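Local structure of SusD superfamily protein (Parabacteroides distasonis, 3OTN) at residues T31-M36 against E80-D85; I45-Y50 against S76-D81; A88-C93 against L124-L129; L353-Y358 against Y420-W425. The protein probably binds nutrient glycans at the outer membrane as a SusD-family carbohydrate-binding protein. One frame throughout, in Å; residues are numbered along the deposited sequence. Where two conformers were deposited one is given.

Overall arrangement
From the N terminus, the loop after helix 15-25 first meets helix 79-100 in interaction 1. Nested within the chain span that interaction 1 closes, interaction 2 sets 45-50 against 76-81, the run into the same helix; Glu80 and Asp81 belong to both. Farther along helix 79-100, interaction 3 pairs it with helix 108-133 as a helical hairpin. Interaction 4 comes much later, joining strand 355-356 to the turn before helix 424-431. It also touches the other three: Asn422 probably hydrogen-bonds Glu49 and Ile45, Trp355 packs on Asn34, and Val357 meets Tyr128, which ties the N-terminal helices to the SusD/RagB part.

Interaction 1: T31-M36 against E80-D85; sequences TVFNKM and EDWWQD. With ACT (acetate ion), chain E.
Residues 31-36, which start within a 3-10 turn, lie against the first turns of helix 79-100, nearest where Val32 CA stands 6.0 Å from Asp85 CA. Val32 points at the helix: its CG2, anti to the backbone N, lies 3.6 Å from Asp85 CB and also meets Asp81 O and the Trp82 ring at CE3. The Val32 and Asp85 side chains slide past each other in opposite directions. Over one face of the Trp82 indole, offset toward the rim, sits the carbonyl oxygen Val32 O. Phe33 crosses Trp82 at about a right angle, Trp82 CZ3 coming to the edge of the Phe33 ring, near its plane, 3.9 Å from Phe33 CD1. Lys35 and Asp85 reach toward each other tip to tip. Their salt bridge, 2.6 Å from Lys35 NZ to Asp85 OD2, uses the syn lone pair of that oxygen. Asp81 OD1, 4.4 Å from Lys35 NZ, is too far for a second salt bridge but probably adds to the negative field around the ammonium. Thr44 takes the indole N-H of Trp82 on its carbonyl oxygen, and its hydroxyl bonds Val32 O. On another side of the helix, Trp83 NE1 donates to an acetate ion that probably came from the crystallisation liquor. A loop laid on a helix through an apolar patch and one salt bridge, this contact belongs to the helical N-terminal part of the SusD fold.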
# COMPACT_ATOMS: atom_id res chain seq x y z
N THR A 31 -10.25 -5.15 4.45
CA THR A 31 -11.03 -4.12 3.81
C THR A 31 -10.41 -2.75 4.02
O THR A 31 -10.45 -1.92 3.12
CB THR A 31 -12.47 -4.09 4.32
OG1 THR A 31 -12.43 -3.93 5.75
CG2 THR A 31 -13.22 -5.37 3.93
N VAL A 32 -9.75 -2.52 5.15
CA VAL A 32 -9.16 -1.19 5.42
C VAL A 32 -8.13 -0.73 4.39
O VAL A 32 -7.95 0.48 4.18
CB VAL A 32 -8.54 -1.10 6.86
CG1 VAL A 32 -7.20 -1.86 6.92
CG2 VAL A 32 -8.38 0.34 7.28
N PHE A 33 -7.46 -1.68 3.72
CA PHE A 33 -6.39 -1.34 2.77
C PHE A 33 -6.96 -0.78 1.46
O PHE A 33 -6.20 -0.20 0.66
CB PHE A 33 -5.45 -2.54 2.51
CG PHE A 33 -4.87 -3.14 3.78
CD1 PHE A 33 -4.21 -2.33 4.69
CD2 PHE A 33 -5.01 -4.49 4.06
CE1 PHE A 33 -3.72 -2.85 5.90
CE2 PHE A 33 -4.52 -5.02 5.26
CZ PHE A 33 -3.90 -4.19 6.18
N ASN A 34 -8.26 -0.99 1.23
CA ASN A 34 -8.97 -0.35 0.10
C ASN A 34 -10.44 -0.52 0.33
O ASN A 34 -11.01 -1.59 0.11
CB ASN A 34 -8.54 -0.97 -1.24
CG ASN A 34 -9.15 -0.29 -2.44
OD1 ASN A 34 -10.28 0.16 -2.41
ND2 ASN A 34 -8.37 -0.22 -3.54
N LYS A 35 -11.06 0.53 0.86
CA LYS A 35 -12.48 0.53 1.00
C LYS A 35 -13.02 1.94 0.89
O LYS A 35 -12.34 2.92 1.23
CB LYS A 35 -12.92 -0.09 2.33
CG LYS A 35 -12.58 0.72 3.58
CD LYS A 35 -13.26 0.13 4.83
CE LYS A 35 -13.70 1.21 5.80
NZ LYS A 35 -14.27 0.66 7.08
N MSE A 36 -14.29 2.01 0.51
CA MSE A 36 -14.99 3.27 0.39
C MSE A 36 -15.36 3.77 1.78
O MSE A 36 -15.74 2.97 2.66
CB MSE A 36 -16.23 3.14 -0.45
CG MSE A 36 -15.99 2.67 -1.89
SE MSE A 36 -14.73 3.66 -3.00
CE MSE A 36 -15.63 5.45 -2.95
N GLU A 80 -9.91 8.06 10.88
CA GLU A 80 -10.81 7.27 11.73
C GLU A 80 -10.94 5.84 11.24
O GLU A 80 -10.93 4.90 12.04
CB GLU A 80 -12.22 7.89 11.80
CG GLU A 80 -12.32 8.97 12.79
CD GLU A 80 -13.64 9.70 12.73
OE1 GLU A 80 -13.92 10.38 11.71
OE2 GLU A 80 -14.36 9.64 13.75
N ASP A 81 -11.11 5.69 9.93
CA ASP A 81 -11.33 4.37 9.31
C ASP A 81 -10.08 3.50 9.49
O ASP A 81 -10.18 2.33 9.81
CB ASP A 81 -11.65 4.54 7.81
CG ASP A 81 -12.80 5.51 7.58
OD1 ASP A 81 -13.95 5.05 7.61
OD2 ASP A 81 -12.57 6.73 7.46
N TRP A 82 -8.93 4.12 9.27
CA TRP A 82 -7.67 3.41 9.40
C TRP A 82 -7.44 2.96 10.83
O TRP A 82 -7.08 1.81 11.04
CB TRP A 82 -6.48 4.23 8.92
CG TRP A 82 -6.24 4.20 7.46
CD1 TRP A 82 -6.62 5.14 6.54
CD2 TRP A 82 -5.51 3.22 6.74
NE1 TRP A 82 -6.19 4.78 5.28
CE2 TRP A 82 -5.51 3.60 5.38
CE3 TRP A 82 -4.88 2.04 7.11
CZ2 TRP A 82 -4.86 2.84 4.39
CZ3 TRP A 82 -4.25 1.27 6.12
CH2 TRP A 82 -4.23 1.70 4.78
N TRP A 83 -7.68 3.85 11.80
CA TRP A 83 -7.49 3.48 13.21
C TRP A 83 -8.47 2.39 13.68
O TRP A 83 -8.07 1.40 14.22
CB TRP A 83 -7.66 4.72 14.09
CG TRP A 83 -7.37 4.51 15.54
CD1 TRP A 83 -8.22 4.03 16.49
CD2 TRP A 83 -6.16 4.81 16.19
NE1 TRP A 83 -7.60 4.00 17.72
CE2 TRP A 83 -6.32 4.46 17.57
CE3 TRP A 83 -4.92 5.31 15.76
CZ2 TRP A 83 -5.30 4.63 18.50
CZ3 TRP A 83 -3.89 5.47 16.71
CH2 TRP A 83 -4.10 5.15 18.06
N GLN A 84 -9.75 2.62 13.47
CA GLN A 84 -10.78 1.71 13.96
C GLN A 84 -10.68 0.33 13.31
O GLN A 84 -10.78 -0.69 14.01
CB GLN A 84 -12.17 2.29 13.73
CG GLN A 84 -12.44 3.53 14.53
CD GLN A 84 -13.80 4.17 14.23
OE1 GLN A 84 -14.60 3.66 13.43
NE2 GLN A 84 -14.07 5.30 14.89
N ASP A 85 -10.43 0.28 12.00
CA ASP A 85 -10.43 -1.03 11.32
C ASP A 85 -9.16 -1.80 11.57
O ASP A 85 -9.25 -3.00 11.69
CB ASP A 85 -10.58 -0.92 9.80
CG ASP A 85 -11.98 -0.50 9.38
OD1 ASP A 85 -12.91 -0.38 10.22
OD2 ASP A 85 -12.11 -0.25 8.17
C ACT E . -7.48 1.66 20.44
O ACT E . -7.43 2.92 20.48
OXT ACT E . -8.58 1.05 20.28
CH3 ACT E . -6.22 0.89 20.56

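Interaction 2: I45-Y50 against S76-D81; sequences ILLLEY and SLYIED
Tyr78 reaches across to Leu46, Leu47 and Tyr50, and its ring forms the tightly packed part of the contact. Leu46 CB lies over one face of that ring, offset toward the rim, while Leu77 CB of its own segment sits over the centre of the opposite face, so the ring is held between two aliphatic groups. Leu46 also brings CD1 to 3.3 Å from Tyr78 OH. Tyr50 crosses Tyr78 at about a right angle, with Tyr50 CE2 4.1 Å from Tyr78 CE2. The buried phenol oxygen is satisfied by a hydrogen bond with Ser62 O. At the root of the Tyr78 side chain, Leu47 CB meets Tyr78 CB at 3.8 Å. The Leu47 CG is anti to the backbone N (chi1 -176°), and its CD1 reaches 3.9 Å from Ile79 CG2. Packing is looser toward Leu77, which approaches the other segment mainly through its carbonyl oxygen, 4.4 Å from Leu47 CD1; Leu77 is partly exposed and its side chain touches Asn63. No hydrogen bond joins the segments. Within 45-50, Leu46 O accepts from both Glu49 N and Tyr50 N, a bifurcated acceptor within the turn that carries Leu46, Leu47 and Tyr50. Tyr78 takes the N-cap position of helix 79-100 and touches Thr37 of strand 36-37; Leu47 rests on Trp82 of that helix and on Ile132 of helix 108-133, and Ile79 touches Phe133 of the latter.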
# COMPACT_ATOMS: atom_id res chain seq x y z
N ILE A 45 -7.47 4.48 0.63
CA ILE A 45 -6.23 4.63 -0.15
C ILE A 45 -5.79 6.07 -0.35
O ILE A 45 -4.61 6.33 -0.57
CB ILE A 45 -6.24 3.94 -1.54
CG1 ILE A 45 -7.19 4.63 -2.54
CG2 ILE A 45 -6.51 2.43 -1.39
CD1 ILE A 45 -7.10 3.99 -3.95
N LEU A 46 -6.74 7.01 -0.26
CA LEU A 46 -6.43 8.40 -0.48
C LEU A 46 -5.54 9.00 0.58
O LEU A 46 -4.78 9.93 0.26
CB LEU A 46 -7.71 9.25 -0.64
CG LEU A 46 -8.68 8.93 -1.76
CD1 LEU A 46 -9.93 9.75 -1.62
CD2 LEU A 46 -8.06 9.11 -3.18
N LEU A 47 -5.61 8.50 1.83
CA LEU A 47 -4.79 9.03 2.93
C LEU A 47 -3.31 8.98 2.60
O LEU A 47 -2.56 9.91 2.93
CB LEU A 47 -5.01 8.24 4.25
CG LEU A 47 -4.28 8.76 5.51
CD1 LEU A 47 -4.73 10.18 5.90
CD2 LEU A 47 -4.45 7.82 6.72
N LEU A 48 -2.91 7.89 1.95
CA LEU A 48 -1.52 7.62 1.62
C LEU A 48 -1.08 8.21 0.29
O LEU A 48 0.09 8.11 -0.06
CB LEU A 48 -1.24 6.12 1.66
CG LEU A 48 -1.63 5.36 2.94
CD1 LEU A 48 -1.34 3.88 2.77
CD2 LEU A 48 -0.93 5.90 4.17
N GLU A 49 -2.00 8.82 -0.45
CA GLU A 49 -1.66 9.53 -1.69
C GLU A 49 -1.76 11.03 -1.60
O GLU A 49 -1.13 11.75 -2.39
CB GLU A 49 -2.53 9.03 -2.84
CG GLU A 49 -2.37 7.49 -3.11
CD GLU A 49 -0.95 7.08 -3.48
OE1 GLU A 49 -0.22 7.87 -4.13
OE2 GLU A 49 -0.56 5.96 -3.14
N TYR A 50 -2.57 11.52 -0.68
CA TYR A 50 -2.83 12.98 -0.65
C TYR A 50 -1.72 13.84 -0.12
O TYR A 50 -1.74 15.05 -0.39
CB TYR A 50 -4.14 13.28 0.05
CG TYR A 50 -5.42 13.10 -0.76
CD1 TYR A 50 -5.41 12.91 -2.15
CD2 TYR A 50 -6.65 13.22 -0.13
CE1 TYR A 50 -6.61 12.84 -2.85
CE2 TYR A 50 -7.83 13.13 -0.83
CZ TYR A 50 -7.81 12.92 -2.19
OH TYR A 50 -9.02 12.87 -2.85
N SER A 76 -9.80 15.43 10.21
CA SER A 76 -9.67 15.05 8.78
C SER A 76 -10.23 13.66 8.46
O SER A 76 -10.37 12.79 9.32
CB SER A 76 -8.22 15.19 8.32
OG SER A 76 -7.86 16.59 8.33
N LEU A 77 -10.59 13.46 7.21
CA LEU A 77 -11.08 12.18 6.74
C LEU A 77 -10.02 11.08 6.78
O LEU A 77 -8.81 11.34 6.91
CB LEU A 77 -11.64 12.34 5.32
CG LEU A 77 -12.84 13.28 5.15
CD1 LEU A 77 -13.23 13.36 3.69
CD2 LEU A 77 -14.02 12.82 6.02
N TYR A 78 -10.50 9.85 6.64
CA TYR A 78 -9.70 8.61 6.50
C TYR A 78 -9.06 8.10 7.76
O TYR A 78 -9.01 6.89 7.97
CB TYR A 78 -8.65 8.73 5.37
CG TYR A 78 -9.17 9.48 4.18
CD1 TYR A 78 -10.31 9.05 3.53
CD2 TYR A 78 -8.58 10.68 3.75
CE1 TYR A 78 -10.85 9.75 2.48
CE2 TYR A 78 -9.12 11.41 2.65
CZ TYR A 78 -10.27 10.91 2.02
OH TYR A 78 -10.87 11.56 0.95
N ILE A 79 -8.49 8.98 8.58
CA ILE A 79 -7.76 8.57 9.75
C ILE A 79 -8.63 7.74 10.73
O ILE A 79 -8.14 6.79 11.33
CB ILE A 79 -7.03 9.76 10.48
CG1 ILE A 79 -8.04 10.82 10.97
CG2 ILE A 79 -5.93 10.39 9.56
CD1 ILE A 79 -7.42 11.99 11.66
N GLU A 80 -9.91 8.06 10.88
CA GLU A 80 -10.81 7.27 11.73
C GLU A 80 -10.94 5.84 11.24
O GLU A 80 -10.93 4.90 12.04
CB GLU A 80 -12.22 7.89 11.80
CG GLU A 80 -12.32 8.97 12.79
CD GLU A 80 -13.64 9.70 12.73
OE1 GLU A 80 -13.92 10.38 11.71
OE2 GLU A 80 -14.36 9.64 13.75
N ASP A 81 -11.11 5.69 9.93
CA ASP A 81 -11.33 4.37 9.31
C ASP A 81 -10.08 3.50 9.49
O ASP A 81 -10.18 2.33 9.81
CB ASP A 81 -11.65 4.54 7.81
CG ASP A 81 -12.80 5.51 7.58
OD1 ASP A 81 -13.95 5.05 7.61
OD2 ASP A 81 -12.57 6.73 7.46

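Interaction 3: A88-C93 against L124-L129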
# COMPACT_ATOMS: atom_id res chain seq x y z
N ALA A 88 -9.77 -3.10 15.00
CA ALA A 88 -10.76 -4.22 14.92
C ALA A 88 -10.07 -5.48 14.41
O ALA A 88 -10.29 -6.55 14.93
CB ALA A 88 -11.98 -3.84 14.03
N GLY A 89 -9.24 -5.34 13.38
CA GLY A 89 -8.46 -6.46 12.86
C GLY A 89 -7.55 -7.10 13.90
O GLY A 89 -7.47 -8.33 13.99
N ILE A 90 -6.87 -6.25 14.69
CA ILE A 90 -5.98 -6.68 15.77
C ILE A 90 -6.78 -7.42 16.83
O ILE A 90 -6.34 -8.50 17.30
CB ILE A 90 -5.14 -5.47 16.35
CG1 ILE A 90 -4.05 -5.07 15.35
CG2 ILE A 90 -4.50 -5.82 17.74
CD1 ILE A 90 -3.65 -3.57 15.45
N ALA A 91 -7.97 -6.92 17.16
CA ALA A 91 -8.87 -7.62 18.14
C ALA A 91 -9.27 -8.98 17.61
O ALA A 91 -9.28 -9.96 18.37
CB ALA A 91 -10.13 -6.79 18.51
N ASN A 92 -9.57 -9.06 16.31
CA ASN A 92 -9.85 -10.36 15.68
C ASN A 92 -8.66 -11.30 15.80
O ASN A 92 -8.84 -12.46 16.13
CB ASN A 92 -10.24 -10.24 14.18
CG ASN A 92 -11.63 -9.65 13.96
OD1 ASN A 92 -12.55 -9.90 14.74
ND2 ASN A 92 -11.79 -8.89 12.89
N CYS A 93 -7.46 -10.79 15.54
CA CYS A 93 -6.26 -11.59 15.64
C CYS A 93 -5.97 -12.08 17.04
O CYS A 93 -5.55 -13.25 17.21
CB CYS A 93 -5.02 -10.84 15.12
SG CYS A 93 -5.03 -10.36 13.37
N LEU A 124 0.93 -7.08 10.22
CA LEU A 124 0.53 -6.23 9.11
C LEU A 124 -0.28 -5.00 9.57
O LEU A 124 0.03 -3.85 9.22
CB LEU A 124 -0.25 -7.04 8.05
CG LEU A 124 -0.68 -6.31 6.75
CD1 LEU A 124 0.53 -5.88 5.93
CD2 LEU A 124 -1.68 -7.11 5.96
N TYR A 125 -1.29 -5.25 10.40
CA TYR A 125 -2.15 -4.16 10.89
C TYR A 125 -1.32 -3.15 11.69
O TYR A 125 -1.46 -1.93 11.49
CB TYR A 125 -3.28 -4.69 11.77
CG TYR A 125 -4.35 -5.47 11.01
CD1 TYR A 125 -5.00 -4.91 9.90
CD2 TYR A 125 -4.76 -6.70 11.43
CE1 TYR A 125 -5.97 -5.59 9.23
CE2 TYR A 125 -5.74 -7.41 10.75
CZ TYR A 125 -6.33 -6.84 9.65
OH TYR A 125 -7.31 -7.52 8.98
N TYR A 126 -0.45 -3.65 12.58
CA TYR A 126 0.39 -2.81 13.40
C TYR A 126 1.42 -2.03 12.58
O TYR A 126 1.71 -0.88 12.89
CB TYR A 126 1.11 -3.59 14.50
CG TYR A 126 0.31 -3.67 15.77
CD1 TYR A 126 0.06 -2.51 16.53
CD2 TYR A 126 -0.21 -4.87 16.21
CE1 TYR A 126 -0.67 -2.58 17.71
CE2 TYR A 126 -0.93 -4.96 17.39
CZ TYR A 126 -1.19 -3.82 18.12
OH TYR A 126 -1.94 -3.92 19.29
N PHE A 127 1.96 -2.65 11.53
CA PHE A 127 2.94 -1.98 10.67
C PHE A 127 2.30 -0.80 9.96
O PHE A 127 2.97 0.21 9.80
CB PHE A 127 3.54 -3.00 9.67
CG PHE A 127 4.69 -2.48 8.85
CD1 PHE A 127 5.75 -1.81 9.43
CD2 PHE A 127 4.74 -2.74 7.49
CE1 PHE A 127 6.84 -1.38 8.65
CE2 PHE A 127 5.81 -2.34 6.71
CZ PHE A 127 6.85 -1.63 7.28
N TYR A 128 1.04 -0.92 9.53
CA TYR A 128 0.33 0.24 8.96
C TYR A 128 0.10 1.29 10.07
O TYR A 128 0.44 2.46 9.89
CB TYR A 128 -0.98 -0.14 8.28
CG TYR A 128 -0.77 -0.63 6.90
CD1 TYR A 128 -0.23 -1.90 6.66
CD2 TYR A 128 -0.97 0.21 5.80
CE1 TYR A 128 0.02 -2.35 5.35
CE2 TYR A 128 -0.75 -0.23 4.51
CZ TYR A 128 -0.26 -1.50 4.28
OH TYR A 128 -0.05 -1.91 2.98
N LEU A 129 -0.42 0.85 11.22
CA LEU A 129 -0.67 1.78 12.33
C LEU A 129 0.56 2.60 12.75
O LEU A 129 0.48 3.85 12.88
CB LEU A 129 -1.23 1.06 13.54
CG LEU A 129 -2.67 0.62 13.46
CD1 LEU A 129 -2.91 -0.29 14.68
CD2 LEU A 129 -3.62 1.83 13.50
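Two tyrosine rings of helix 108-133 receive helix 79-100 differently. Over one face of Tyr125 lies Gly89 CA, 4.0 Å from the ring centroid in a CH-pi contact, while Cys93 SG comes to its edge, 4.0 Å from Tyr125 CE2, as a sulfur-aromatic contact. The Tyr126 ring takes Ile90 CD1 over the centre of one face, 3.5 Å from the centroid and only 9° off the normal. Ile90 carries much of the interface: CG1 meets Tyr125 CB, CG2 lies 3.5 Å from Tyr126 OH, and CD1 meets Leu129 CD1 tip to tip at 3.4 Å, tighter than usual van der Waals contact. Its CG1 stands anti to the carbonyl carbon, and chi2 152° then carries CD1 toward Tyr126 and Leu129. The segments run nearly antiparallel, 152° between directions, with axes 9.8 Å apart at closest. Gly89 has no side chain, and the Tyr125 ring lies directly against its backbone, Gly89 CA 3.6 Å from Tyr125 CE2. Both phenol oxygens are satisfied farther off, Tyr125 OH by Ala26 O and Tyr126 OH by Ile139 O; Tyr126 also packs on Ile159, Ile163 and Ile164 of helix 156-172. With no hydrogen bond between the segments, the hairpin is held here by dispersion, CH-pi contacts and one sulfur-aromatic contact, and the tyrosines use their rings across the helix pair while their hydroxyls bind backbone carbonyls elsewhere in the chain.

Interaction 4: L353-Y358 against Y420-W425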
# COMPACT_ATOMS: atom_id res chain seq x y z
N LEU A 353 -11.19 -6.65 -9.92
CA LEU A 353 -9.73 -6.44 -9.91
C LEU A 353 -9.22 -6.31 -8.46
O LEU A 353 -9.67 -5.45 -7.71
CB LEU A 353 -9.33 -5.17 -10.72
CG LEU A 353 -7.85 -4.80 -10.82
CD1 LEU A 353 -6.98 -5.87 -11.56
CD2 LEU A 353 -7.67 -3.38 -11.46
N ASN A 354 -8.24 -7.15 -8.09
CA ASN A 354 -7.64 -7.11 -6.75
C ASN A 354 -6.82 -5.83 -6.59
O ASN A 354 -6.44 -5.21 -7.61
CB ASN A 354 -6.74 -8.36 -6.50
CG ASN A 354 -7.52 -9.58 -6.05
OD1 ASN A 354 -8.74 -9.57 -6.01
ND2 ASN A 354 -6.79 -10.67 -5.70
N TRP A 355 -6.63 -5.39 -5.35
CA TRP A 355 -5.71 -4.29 -5.00
C TRP A 355 -4.48 -4.86 -4.27
O TRP A 355 -4.62 -5.53 -3.25
CB TRP A 355 -6.41 -3.25 -4.14
CG TRP A 355 -5.56 -2.15 -3.59
CD1 TRP A 355 -5.04 -2.07 -2.32
CD2 TRP A 355 -5.10 -0.97 -4.27
NE1 TRP A 355 -4.33 -0.91 -2.17
CE2 TRP A 355 -4.35 -0.22 -3.35
CE3 TRP A 355 -5.30 -0.46 -5.56
CZ2 TRP A 355 -3.78 1.00 -3.67
CZ3 TRP A 355 -4.74 0.77 -5.89
CH2 TRP A 355 -3.98 1.48 -4.94
N SER A 356 -3.29 -4.60 -4.79
CA SER A 356 -2.08 -5.13 -4.18
C SER A 356 -1.67 -4.53 -2.85
O SER A 356 -1.75 -3.33 -2.65
CB SER A 356 -0.91 -4.98 -5.14
OG SER A 356 -1.13 -5.82 -6.21
N VAL A 357 -1.24 -5.39 -1.93
CA VAL A 357 -0.50 -4.99 -0.73
C VAL A 357 1.01 -5.20 -0.99
O VAL A 357 1.81 -4.31 -0.72
CB VAL A 357 -0.98 -5.77 0.53
CG1 VAL A 357 -0.11 -5.48 1.74
CG2 VAL A 357 -2.44 -5.45 0.81
N TYR A 358 1.39 -6.38 -1.48
CA TYR A 358 2.78 -6.62 -1.96
C TYR A 358 2.77 -7.31 -3.30
O TYR A 358 2.04 -8.29 -3.49
CB TYR A 358 3.62 -7.47 -0.98
CG TYR A 358 4.02 -6.69 0.23
CD1 TYR A 358 4.98 -5.70 0.14
CD2 TYR A 358 3.41 -6.90 1.46
CE1 TYR A 358 5.31 -4.92 1.24
CE2 TYR A 358 3.74 -6.12 2.56
CZ TYR A 358 4.69 -5.14 2.43
OH TYR A 358 5.01 -4.36 3.49
N TYR A 420 1.09 5.50 -7.12
CA TYR A 420 -0.32 5.41 -6.82
C TYR A 420 -0.73 4.06 -6.28
O TYR A 420 -1.92 3.71 -6.36
CB TYR A 420 -1.18 5.86 -8.02
CG TYR A 420 -0.69 7.23 -8.53
CD1 TYR A 420 -0.72 8.35 -7.70
CD2 TYR A 420 -0.16 7.38 -9.79
CE1 TYR A 420 -0.25 9.59 -8.13
CE2 TYR A 420 0.33 8.62 -10.24
CZ TYR A 420 0.28 9.71 -9.39
OH TYR A 420 0.73 10.96 -9.79
N GLU A 421 0.24 3.31 -5.74
CA GLU A 421 0.02 1.98 -5.13
C GLU A 421 0.19 1.99 -3.62
O GLU A 421 0.39 0.93 -3.01
CB GLU A 421 0.99 0.95 -5.75
CG GLU A 421 0.78 0.63 -7.21
CD GLU A 421 1.83 -0.37 -7.78
OE1 GLU A 421 2.09 -1.41 -7.16
OE2 GLU A 421 2.39 -0.10 -8.85
N ASN A 422 0.11 3.17 -3.01
CA ASN A 422 0.21 3.34 -1.56
C ASN A 422 1.58 2.94 -1.01
O ASN A 422 1.68 2.37 0.08
CB ASN A 422 -0.95 2.57 -0.83
CG ASN A 422 -2.29 3.36 -0.76
OD1 ASN A 422 -3.21 2.93 -0.06
ND2 ASN A 422 -2.43 4.46 -1.51
N LYS A 423 2.64 3.22 -1.78
CA LYS A 423 4.03 2.93 -1.34
C LYS A 423 4.88 4.17 -1.15
O LYS A 423 5.79 4.18 -0.30
CB LYS A 423 4.76 2.05 -2.38
CG LYS A 423 4.11 0.72 -2.66
CD LYS A 423 4.06 -0.16 -1.44
CE LYS A 423 3.26 -1.44 -1.73
NZ LYS A 423 3.61 -2.43 -0.72
N MSE A 424 4.62 5.18 -1.98
CA MSE A 424 5.44 6.37 -2.08
C MSE A 424 5.46 7.17 -0.74
O MSE A 424 6.53 7.64 -0.31
CB MSE A 424 4.92 7.24 -3.24
CG MSE A 424 5.69 8.47 -3.52
SE MSE A 424 4.80 9.54 -4.90
CE MSE A 424 5.23 8.42 -6.46
N TRP A 425 4.30 7.34 -0.11
CA TRP A 425 4.23 8.13 1.13
C TRP A 425 5.12 7.46 2.20
O TRP A 425 5.94 8.12 2.83
CB TRP A 425 2.80 8.31 1.63
CG TRP A 425 2.72 9.17 2.87
CD1 TRP A 425 2.33 8.77 4.09
CD2 TRP A 425 3.13 10.53 3.00
NE1 TRP A 425 2.41 9.80 4.98
CE2 TRP A 425 2.90 10.90 4.34
CE3 TRP A 425 3.66 11.47 2.13
CZ2 TRP A 425 3.19 12.17 4.82
CZ3 TRP A 425 3.95 12.72 2.59
CH2 TRP A 425 3.71 13.07 3.93
O HOH W 1 -3.65 0.34 0.65
O HOH W 2 -0.63 -1.57 -3.97
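Trp355 meets the 420-425 turn with the benzo edge of its indole. Its CH2 lies 3.4 Å from Tyr420 O, near the ring plane, and this buried carbonyl oxygen has no hydrogen-bond partner in the model. Beside it, Trp355 CZ2 approaches Asn422 CG, with ring and amide planes 78° apart. A water links the two side chains, accepting from Trp355 NE1 and donating to Asn422 OD1, while Asn422 ND2 bonds Ile45 O. At Ser356 the bridge is made by backbone: a second water donates to Ser356 O at a short 2.5 Å and to Glu421 O at 2.9 Å. Val357 and Tyr358 both face Tyr251 of strand 249-253, a classic beta bulge in the small antiparallel sheet where 249-253 is central. The bulge lies at the corner of the chain, and Val357 O accepts from Lys423 NZ at 2.6 Å, the C=O...N angle being 167°. Asp362 forms a salt bridge with the same ammonium and probably stabilises its charge. Finally, Tyr358 crosses Lys423 at about a right angle, its CE1 3.6 Å from Lys423 NZ, while its hydroxyl bonds Asp196 of helix 187-202.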